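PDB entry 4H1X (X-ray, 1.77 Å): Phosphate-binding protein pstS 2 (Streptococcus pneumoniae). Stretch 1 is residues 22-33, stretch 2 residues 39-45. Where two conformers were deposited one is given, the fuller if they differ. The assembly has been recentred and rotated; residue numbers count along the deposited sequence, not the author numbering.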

# COMPACT_ATOMS: atom_id res chain seq x y z
N THR A 22 -5.94 0.55 -2.76
CA THR A 22 -5.47 1.92 -2.60
C THR A 22 -6.62 2.81 -2.13
O THR A 22 -6.41 3.64 -1.24
CB THR A 22 -4.82 2.43 -3.90
OG1 THR A 22 -3.71 1.58 -4.21
CG2 THR A 22 -4.35 3.86 -3.78
N ARG A 23 -7.84 2.58 -2.67
CA ARG A 23 -9.03 3.32 -2.22
C ARG A 23 -9.30 3.03 -0.73
O ARG A 23 -9.57 3.95 0.03
CB ARG A 23 -10.25 2.97 -3.06
CG ARG A 23 -11.53 3.65 -2.53
CD ARG A 23 -12.65 3.49 -3.53
NE ARG A 23 -13.93 3.99 -3.00
CZ ARG A 23 -15.02 4.19 -3.73
NH1 ARG A 23 -15.00 3.95 -5.04
NH2 ARG A 23 -16.13 4.64 -3.17
N GLY A 24 -9.23 1.76 -0.36
CA GLY A 24 -9.46 1.32 1.01
C GLY A 24 -8.51 2.01 1.97
O GLY A 24 -8.93 2.54 2.99
N ALA A 25 -7.23 2.04 1.61
CA ALA A 25 -6.19 2.67 2.43
C ALA A 25 -6.42 4.18 2.53
O ALA A 25 -6.44 4.73 3.64
CB ALA A 25 -4.83 2.39 1.85
N PHE A 26 -6.58 4.84 1.38
CA PHE A 26 -6.80 6.29 1.32
C PHE A 26 -7.99 6.71 2.18
O PHE A 26 -7.85 7.61 3.00
CB PHE A 26 -7.00 6.76 -0.13
CG PHE A 26 -7.21 8.26 -0.22
CD1 PHE A 26 -6.13 9.14 -0.16
CD2 PHE A 26 -8.49 8.79 -0.34
CE1 PHE A 26 -6.33 10.53 -0.24
CE2 PHE A 26 -8.69 10.18 -0.39
CZ PHE A 26 -7.61 11.04 -0.32
N THR A 27 -9.15 6.09 1.98
CA THR A 27 -10.35 6.46 2.71
C THR A 27 -10.21 6.15 4.21
O THR A 27 -10.71 6.92 5.02
CB THR A 27 -11.60 5.81 2.10
OG1 THR A 27 -11.47 4.40 2.16
CG2 THR A 27 -11.87 6.29 0.65
N GLU A 28 -9.51 5.06 4.58
CA GLU A 28 -9.28 4.75 6.00
C GLU A 28 -8.36 5.82 6.65
O GLU A 28 -8.71 6.39 7.69
CB GLU A 28 -8.67 3.35 6.17
CG GLU A 28 -8.36 2.95 7.62
CD GLU A 28 -9.51 3.02 8.60
OE1 GLU A 28 -10.61 2.51 8.28
OE2 GLU A 28 -9.31 3.58 9.71
N ILE A 29 -7.20 6.08 6.04
CA ILE A 29 -6.21 7.03 6.57
C ILE A 29 -6.78 8.47 6.70
O ILE A 29 -6.54 9.12 7.72
CB ILE A 29 -4.89 7.01 5.73
CG1 ILE A 29 -4.22 5.61 5.78
CG2 ILE A 29 -3.90 8.09 6.23
CD1 ILE A 29 -3.22 5.33 4.62
N THR A 30 -7.53 8.96 5.70
CA THR A 30 -8.12 10.31 5.74
C THR A 30 -9.38 10.40 6.64
O THR A 30 -9.85 11.50 6.92
CB THR A 30 -8.49 10.77 4.31
OG1 THR A 30 -9.39 9.82 3.76
CG2 THR A 30 -7.27 10.96 3.41
N GLY A 31 -9.92 9.25 7.05
CA GLY A 31 -11.12 9.19 7.89
C GLY A 31 -12.44 9.31 7.14
O GLY A 31 -13.48 9.54 7.77
N ILE A 32 -12.39 9.16 5.79
CA ILE A 32 -13.55 9.22 4.90
C ILE A 32 -14.35 7.93 5.08
O ILE A 32 -15.56 7.93 4.89
CB ILE A 32 -13.09 9.47 3.43
CG1 ILE A 32 -12.68 10.94 3.24
CG2 ILE A 32 -14.14 9.05 2.39
CD1 ILE A 32 -11.74 11.15 2.09
N LEU A 33 -13.67 6.83 5.44
CA LEU A 33 -14.26 5.52 5.71
C LEU A 33 -14.45 5.45 7.21
O LEU A 33 -13.46 5.33 7.95
CB LEU A 33 -13.35 4.39 5.17
CG LEU A 33 -13.81 2.93 5.38
CD1 LEU A 33 -15.06 2.62 4.55
CD2 LEU A 33 -12.72 1.96 5.00
N LYS A 39 -20.36 -1.88 10.70
CA LYS A 39 -20.79 -1.44 9.37
C LYS A 39 -19.99 -0.19 8.99
O LYS A 39 -20.09 0.84 9.67
CB LYS A 39 -22.30 -1.17 9.35
N LYS A 40 -19.16 -0.29 7.94
CA LYS A 40 -18.32 0.81 7.46
C LYS A 40 -19.01 1.60 6.34
O LYS A 40 -19.52 0.99 5.39
CB LYS A 40 -16.96 0.28 6.96
CG LYS A 40 -16.03 -0.25 8.06
CD LYS A 40 -14.83 0.66 8.27
CE LYS A 40 -13.88 0.14 9.33
NZ LYS A 40 -13.22 1.25 10.06
N ILE A 41 -19.03 2.95 6.46
CA ILE A 41 -19.61 3.84 5.46
C ILE A 41 -18.48 4.63 4.78
O ILE A 41 -17.71 5.31 5.45
CB ILE A 41 -20.74 4.77 6.00
CG1 ILE A 41 -20.33 5.53 7.30
CG2 ILE A 41 -22.04 3.99 6.19
CD1 ILE A 41 -20.92 6.95 7.45
N ASP A 42 -18.37 4.49 3.44
CA ASP A 42 -17.38 5.19 2.61
C ASP A 42 -18.00 6.52 2.20
O ASP A 42 -18.90 6.54 1.36
CB ASP A 42 -16.96 4.35 1.39
CG ASP A 42 -15.85 4.95 0.53
OD1 ASP A 42 -15.56 6.16 0.68
OD2 ASP A 42 -15.29 4.21 -0.32
N ASN A 43 -17.51 7.63 2.77
CA ASN A 43 -18.07 8.95 2.48
C ASN A 43 -17.45 9.63 1.24
O ASN A 43 -17.62 10.85 1.08
CB ASN A 43 -17.99 9.85 3.71
CG ASN A 43 -18.87 9.38 4.83
OD1 ASN A 43 -18.40 8.92 5.88
ND2 ASN A 43 -20.18 9.41 4.61
N THR A 44 -16.80 8.86 0.35
CA THR A 44 -16.23 9.41 -0.90
C THR A 44 -17.32 10.21 -1.63
O THR A 44 -18.44 9.70 -1.79
CB THR A 44 -15.69 8.29 -1.81
OG1 THR A 44 -14.56 7.65 -1.20
CG2 THR A 44 -15.29 8.81 -3.19
N ALA A 45 -16.99 11.44 -2.05
CA ALA A 45 -17.93 12.32 -2.76
C ALA A 45 -18.76 11.54 -3.78
O ALA A 45 -18.21 10.77 -4.58
CB ALA A 45 -17.17 13.44 -3.45
O HOH W 1 -13.33 2.83 0.91

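The strongest link between the stretches is the salt bridge of Arg23 and Asp42. The extended arginine side chain reaches from the helix to the end of the strand. Both its NE and its NH2 donate to OD2 of Asp42, each at 3.0 Å. The carboxylate oxygen lies at the edge of the guanidinium, near its plane, where the N-H groups point. CG2 of Thr44 covers one face of the same group.

Asp42 has further partners. A water donates to OD2 of Asp42 and to OG1 of Thr27, both at 2.7 Å, and so joins strand to helix a second time. OD1 of Asp42 accepts from OG1 of Thr44 at 2.6 Å and from N of Thr44 at 3.0 Å. Both bonds lie within the second stretch and tie Thr44 back to the end of the strand.

The backbones meet just after the helix. Gly31, with positive phi, is the first residue to leave helical geometry, in a Schellman motif, with N of Ile32 bonding weakly to O of Thr27. The chain then runs antiparallel to the strand. Leu33 and Asp42 form a non-hydrogen-bonded bridge pair, their CA atoms 4.4 Å apart. Next to it, N of Asn43 donates to O of Ile32 at 2.9 Å. CA of Leu33 also makes a CA-H...O contact of 3.5 Å with O of Ile41.

A second salt bridge is looser. NZ of Lys40 lies 3.4 Å from OE1 of Glu28, and the hydrogen bond is weak. Lys40 is exposed and poorly ordered.

Van der Waals contacts add to these bonds. CG of Leu33 rests 3.8 Å from CD of Lys40, in the aliphatic part of the lysine. CG2 of Ile32 lies 3.4 Å from N of Thr44. CG2 of Thr27 lies 3.5 Å from OG1 of Thr44. The helix and strand axes cross nearly at right angles, at 99°.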